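Local coordinates for beta-glucoside kinase (PDB 4HTL), which phosphorylates cellobiose at the expense of ATP to give cellobiose-6'-phosphate and may also regulate transcription of the cellobiose-PTS operon, at residues K119-I131 against I135-R147. Sequence-based numbering, arbitrary orientation.
Sequences KGQDLDDFLCLTI and IGGGIFSNGELVR
F140 makes a CH-pi contact with F126, its CB lying over one face of the F126 ring, 4.0 Å from the ring centroid, while G120 CA lies over the opposite face. The two ring planes meet obliquely, at 40°, and F126 CE1 approaches F140 CD2 to 3.5 Å. With chi1 at 71°, CG of F126 sits between its own N and C, and the ring lies within reach of F140's CB and ring. L111 of helix 106-117 touches both rings. Strands 126-131 and 135-141 run antiparallel, and reciprocal backbone bonds join F126 with F140, C128 with G138 and T130 with G136. On the buried sheet face of L127, L129 and I131 the contacts are aliphatic: L129 CD1 meets I135 CG2 at 3.7 Å, and L127 and I131 also touch helix 212-236.

Both phenylalanines are buried too, whereas at the turn D124 is exposed, N142 and G143 partly so. N142 N donates a hydrogen bond to D125 OD2 (3.1 Å), from above the carboxylate plane, and a water links this oxygen to S141 OG. The side-chain ND2 of N142 hydrogen-bonds L145 O of the second subunit, placing this turn at the dimer interface. G143 N closes the end on a lone pair of D124 O, at 2.9 Å and 165°. The arrangement is a beta hairpin whose second strand leads through a type I' turn into strand 144-145, within the 3-2-1-4-5 mixed sheet characteristic of the actin-like ATPase fold of ROK kinases.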
loop_
_atom_site.group_PDB
_atom_site.type_symbol
_atom_site.label_atom_id
_atom_site.label_comp_id
_atom_site.label_asym_id
_atom_site.label_seq_id
_atom_site.Cartn_x
_atom_site.Cartn_y
_atom_site.Cartn_z
ATOM N N LYS A 119 14.116 1.290 15.704
ATOM C CA LYS A 119 13.428 2.611 15.757
ATOM C C LYS A 119 11.924 2.500 15.685
ATOM O O LYS A 119 11.223 3.506 15.782
ATOM C CB LYS A 119 13.929 3.498 14.606
ATOM C CG LYS A 119 15.394 3.854 14.662
ATOM C CD LYS A 119 15.798 4.637 13.436
ATOM C CE LYS A 119 17.160 5.254 13.526
ATOM N NZ LYS A 119 17.416 6.036 12.274
ATOM N N GLY A 120 11.411 1.274 15.514
ATOM C CA GLY A 120 9.939 1.108 15.364
ATOM C C GLY A 120 9.264 0.519 16.601
ATOM O O GLY A 120 8.121 0.043 16.522
ATOM N N GLN A 121 9.919 0.560 17.757
ATOM C CA GLN A 121 9.390 -0.148 18.914
ATOM C C GLN A 121 7.983 0.318 19.319
ATOM O O GLN A 121 7.161 -0.483 19.825
ATOM C CB GLN A 121 10.349 -0.046 20.073
ATOM C CG GLN A 121 11.630 -0.809 19.849
ATOM C CD GLN A 121 12.682 -0.493 20.898
ATOM O OE1 GLN A 121 12.921 0.711 21.221
ATOM N NE2 GLN A 121 13.333 -1.550 21.449
ATOM N N ASP A 122 7.744 1.610 19.229
ATOM C CA ASP A 122 6.495 2.174 19.680
ATOM C C ASP A 122 5.614 2.678 18.549
ATOM O O ASP A 122 4.753 3.526 18.767
ATOM C CB ASP A 122 6.819 3.233 20.709
ATOM C CG ASP A 122 7.548 2.624 21.917
ATOM O OD1 ASP A 122 6.940 1.765 22.592
ATOM O OD2 ASP A 122 8.744 2.936 22.148
ATOM N N LEU A 123 5.849 2.142 17.344
ATOM C CA LEU A 123 5.106 2.543 16.162
ATOM C C LEU A 123 4.123 1.501 15.691
ATOM O O LEU A 123 4.461 0.330 15.590
ATOM C CB LEU A 123 6.066 2.814 15.036
ATOM C CG LEU A 123 7.134 3.865 15.287
ATOM C CD1 LEU A 123 7.955 4.097 14.008
ATOM C CD2 LEU A 123 6.545 5.196 15.789
ATOM N N ASP A 124 2.906 1.930 15.390
ATOM C CA ASP A 124 1.895 1.034 14.791
ATOM C C ASP A 124 1.787 1.086 13.267
ATOM O O ASP A 124 1.215 0.182 12.681
ATOM C CB ASP A 124 0.537 1.352 15.372
ATOM C CG ASP A 124 0.371 0.845 16.797
ATOM O OD1 ASP A 124 1.131 -0.010 17.312
ATOM O OD2 ASP A 124 -0.556 1.330 17.407
ATOM N N ASP A 125 2.354 2.097 12.629
ATOM C CA ASP A 125 2.218 2.241 11.179
ATOM C C ASP A 125 3.528 2.779 10.628
ATOM O O ASP A 125 3.824 3.967 10.760
ATOM C CB ASP A 125 1.074 3.223 10.834
ATOM C CG ASP A 125 -0.282 2.693 11.194
ATOM O OD1 ASP A 125 -0.740 3.007 12.334
ATOM O OD2 ASP A 125 -0.832 1.881 10.402
ATOM N N PHE A 126 4.390 1.864 10.170
ATOM C CA PHE A 126 5.639 2.258 9.531
ATOM C C PHE A 126 5.988 1.284 8.428
ATOM O O PHE A 126 5.450 0.184 8.369
ATOM C CB PHE A 126 6.786 2.373 10.528
ATOM C CG PHE A 126 7.314 1.075 11.092
ATOM C CD1 PHE A 126 6.717 0.481 12.228
ATOM C CD2 PHE A 126 8.428 0.482 10.569
ATOM C CE1 PHE A 126 7.244 -0.637 12.779
ATOM C CE2 PHE A 126 8.950 -0.657 11.104
ATOM C CZ PHE A 126 8.368 -1.212 12.250
ATOM N N LEU A 127 6.817 1.756 7.510
ATOM C CA LEU A 127 7.313 0.949 6.436
ATOM C C LEU A 127 8.845 0.865 6.494
ATOM O O LEU A 127 9.517 1.754 6.985
ATOM C CB LEU A 127 6.919 1.515 5.086
ATOM C CG LEU A 127 5.453 1.928 4.876
ATOM C CD1 LEU A 127 5.249 2.611 3.517
ATOM C CD2 LEU A 127 4.564 0.659 4.993
ATOM N N CYS A 128 9.350 -0.220 5.937
ATOM C CA CYS A 128 10.775 -0.362 5.640
ATOM C C CYS A 128 10.988 -0.496 4.116
ATOM O O CYS A 128 10.410 -1.366 3.437
ATOM C CB CYS A 128 11.320 -1.541 6.314
ATOM S SG CYS A 128 11.352 -1.420 8.119
ATOM N N LEU A 129 11.872 0.331 3.614
ATOM C CA LEU A 129 12.213 0.363 2.184
ATOM C C LEU A 129 13.728 0.082 2.101
ATOM O O LEU A 129 14.530 0.766 2.724
ATOM C CB LEU A 129 11.866 1.716 1.621
ATOM C CG LEU A 129 12.382 2.048 0.203
ATOM C CD1 LEU A 129 11.785 1.110 -0.854
ATOM C CD2 LEU A 129 12.153 3.526 -0.116
ATOM N N THR A 130 14.095 -0.946 1.340
ATOM C CA THR A 130 15.507 -1.369 1.180
ATOM C C THR A 130 15.900 -1.153 -0.260
ATOM O O THR A 130 15.256 -1.688 -1.135
ATOM C CB THR A 130 15.662 -2.821 1.614
ATOM O OG1 THR A 130 15.169 -2.953 2.987
ATOM C CG2 THR A 130 17.153 -3.218 1.628
ATOM N N ILE A 131 16.975 -0.402 -0.501
ATOM C CA ILE A 131 17.430 -0.047 -1.847
ATOM C C ILE A 131 18.909 -0.470 -2.007
ATOM O O ILE A 131 19.797 0.064 -1.366
ATOM C CB ILE A 131 17.328 1.448 -2.100
ATOM C CG1 ILE A 131 15.930 1.972 -1.834
ATOM C CG2 ILE A 131 17.773 1.819 -3.528
ATOM C CD1 ILE A 131 15.835 3.498 -1.781
ATOM N N ILE A 135 15.003 -3.720 -4.827
ATOM C CA ILE A 135 14.222 -3.015 -3.848
ATOM C C ILE A 135 13.449 -4.026 -3.021
ATOM O O ILE A 135 12.854 -4.966 -3.562
ATOM C CB ILE A 135 13.208 -2.105 -4.510
ATOM C CG1 ILE A 135 13.902 -1.126 -5.477
ATOM C CG2 ILE A 135 12.326 -1.385 -3.516
ATOM C CD1 ILE A 135 14.624 -0.020 -4.837
ATOM N N GLY A 136 13.486 -3.823 -1.719
ATOM C CA GLY A 136 12.691 -4.591 -0.758
ATOM C C GLY A 136 11.746 -3.697 0.001
ATOM O O GLY A 136 11.990 -2.523 0.149
ATOM N N GLY A 137 10.683 -4.312 0.512
ATOM C CA GLY A 137 9.680 -3.660 1.284
ATOM C C GLY A 137 9.183 -4.529 2.399
ATOM O O GLY A 137 9.042 -5.746 2.245
ATOM N N GLY A 138 8.862 -3.859 3.497
ATOM C CA GLY A 138 8.048 -4.427 4.594
ATOM C C GLY A 138 7.016 -3.398 5.082
ATOM O O GLY A 138 7.255 -2.175 5.119
ATOM N N ILE A 139 5.861 -3.912 5.489
ATOM C CA ILE A 139 4.721 -3.087 5.908
ATOM C C ILE A 139 4.294 -3.459 7.326
ATOM O O ILE A 139 3.964 -4.614 7.593
ATOM C CB ILE A 139 3.486 -3.341 5.013
ATOM C CG1 ILE A 139 3.812 -3.067 3.542
ATOM C CG2 ILE A 139 2.263 -2.515 5.477
ATOM C CD1 ILE A 139 2.919 -3.810 2.556
ATOM N N PHE A 140 4.185 -2.438 8.174
ATOM C CA PHE A 140 3.621 -2.573 9.534
ATOM C C PHE A 140 2.429 -1.588 9.567
ATOM O O PHE A 140 2.609 -0.375 9.431
ATOM C CB PHE A 140 4.673 -2.246 10.578
ATOM C CG PHE A 140 4.454 -2.903 11.914
ATOM C CD1 PHE A 140 4.679 -4.260 12.064
ATOM C CD2 PHE A 140 4.125 -2.162 13.026
ATOM C CE1 PHE A 140 4.499 -4.868 13.289
ATOM C CE2 PHE A 140 3.976 -2.776 14.263
ATOM C CZ PHE A 140 4.192 -4.120 14.390
ATOM N N SER A 141 1.226 -2.152 9.681
ATOM C CA SER A 141 -0.029 -1.368 9.736
ATOM C C SER A 141 -0.855 -1.866 10.921
ATOM O O SER A 141 -0.979 -3.064 11.147
ATOM C CB SER A 141 -0.840 -1.492 8.490
ATOM O OG SER A 141 -0.201 -1.012 7.331
ATOM N N ASN A 142 -1.470 -0.946 11.628
ATOM C CA ASN A 142 -2.258 -1.319 12.801
ATOM C C ASN A 142 -1.552 -2.221 13.789
ATOM O O ASN A 142 -2.188 -3.084 14.438
ATOM C CB ASN A 142 -3.506 -2.057 12.434
ATOM C CG ASN A 142 -4.514 -1.203 11.747
ATOM O OD1 ASN A 142 -4.731 -0.065 12.135
ATOM N ND2 ASN A 142 -5.169 -1.760 10.736
ATOM N N GLY A 143 -0.262 -1.990 13.951
ATOM C CA GLY A 143 0.524 -2.696 14.963
ATOM C C GLY A 143 0.852 -4.129 14.599
ATOM O O GLY A 143 1.259 -4.879 15.471
ATOM N N GLU A 144 0.740 -4.489 13.309
ATOM C CA GLU A 144 0.944 -5.853 12.802
ATOM C C GLU A 144 1.662 -5.844 11.454
ATOM O O GLU A 144 1.404 -4.962 10.655
ATOM C CB GLU A 144 -0.415 -6.481 12.498
ATOM C CG GLU A 144 -1.111 -7.178 13.626
ATOM C CD GLU A 144 -2.295 -7.916 13.079
ATOM O OE1 GLU A 144 -2.090 -9.026 12.518
ATOM O OE2 GLU A 144 -3.402 -7.347 13.152
ATOM N N LEU A 145 2.500 -6.861 11.180
ATOM C CA LEU A 145 3.037 -7.048 9.873
ATOM C C LEU A 145 1.886 -7.341 8.873
ATOM O O LEU A 145 0.969 -8.116 9.169
ATOM C CB LEU A 145 4.032 -8.210 9.957
ATOM C CG LEU A 145 4.890 -8.650 8.815
ATOM C CD1 LEU A 145 5.870 -7.565 8.371
ATOM C CD2 LEU A 145 5.601 -9.939 9.244
ATOM N N VAL A 146 1.982 -6.726 7.697
ATOM C CA VAL A 146 1.049 -7.019 6.631
ATOM C C VAL A 146 1.770 -7.948 5.664
ATOM O O VAL A 146 2.647 -7.548 4.935
ATOM C CB VAL A 146 0.556 -5.749 5.916
ATOM C CG1 VAL A 146 -0.282 -6.133 4.685
ATOM C CG2 VAL A 146 -0.180 -4.802 6.880
ATOM N N ARG A 147 1.362 -9.202 5.647
ATOM C CA ARG A 147 2.009 -10.218 4.789
ATOM C C ARG A 147 1.278 -10.420 3.471
ATOM O O ARG A 147 1.857 -10.917 2.539
ATOM C CB ARG A 147 2.107 -11.544 5.510
ATOM C CG ARG A 147 2.914 -11.489 6.786
ATOM C CD ARG A 147 3.029 -12.855 7.406
ATOM N NE ARG A 147 3.610 -12.840 8.729
ATOM C CZ ARG A 147 2.943 -12.491 9.825
ATOM N NH1 ARG A 147 1.667 -12.113 9.750
ATOM N NH2 ARG A 147 3.537 -12.528 10.985
HETATM O O HOH W 1 -0.310 1.783 7.675
HETATM O O HOH W 2 -3.548 1.805 10.141
HETATM O O HOH W 3 -2.930 2.342 13.450
#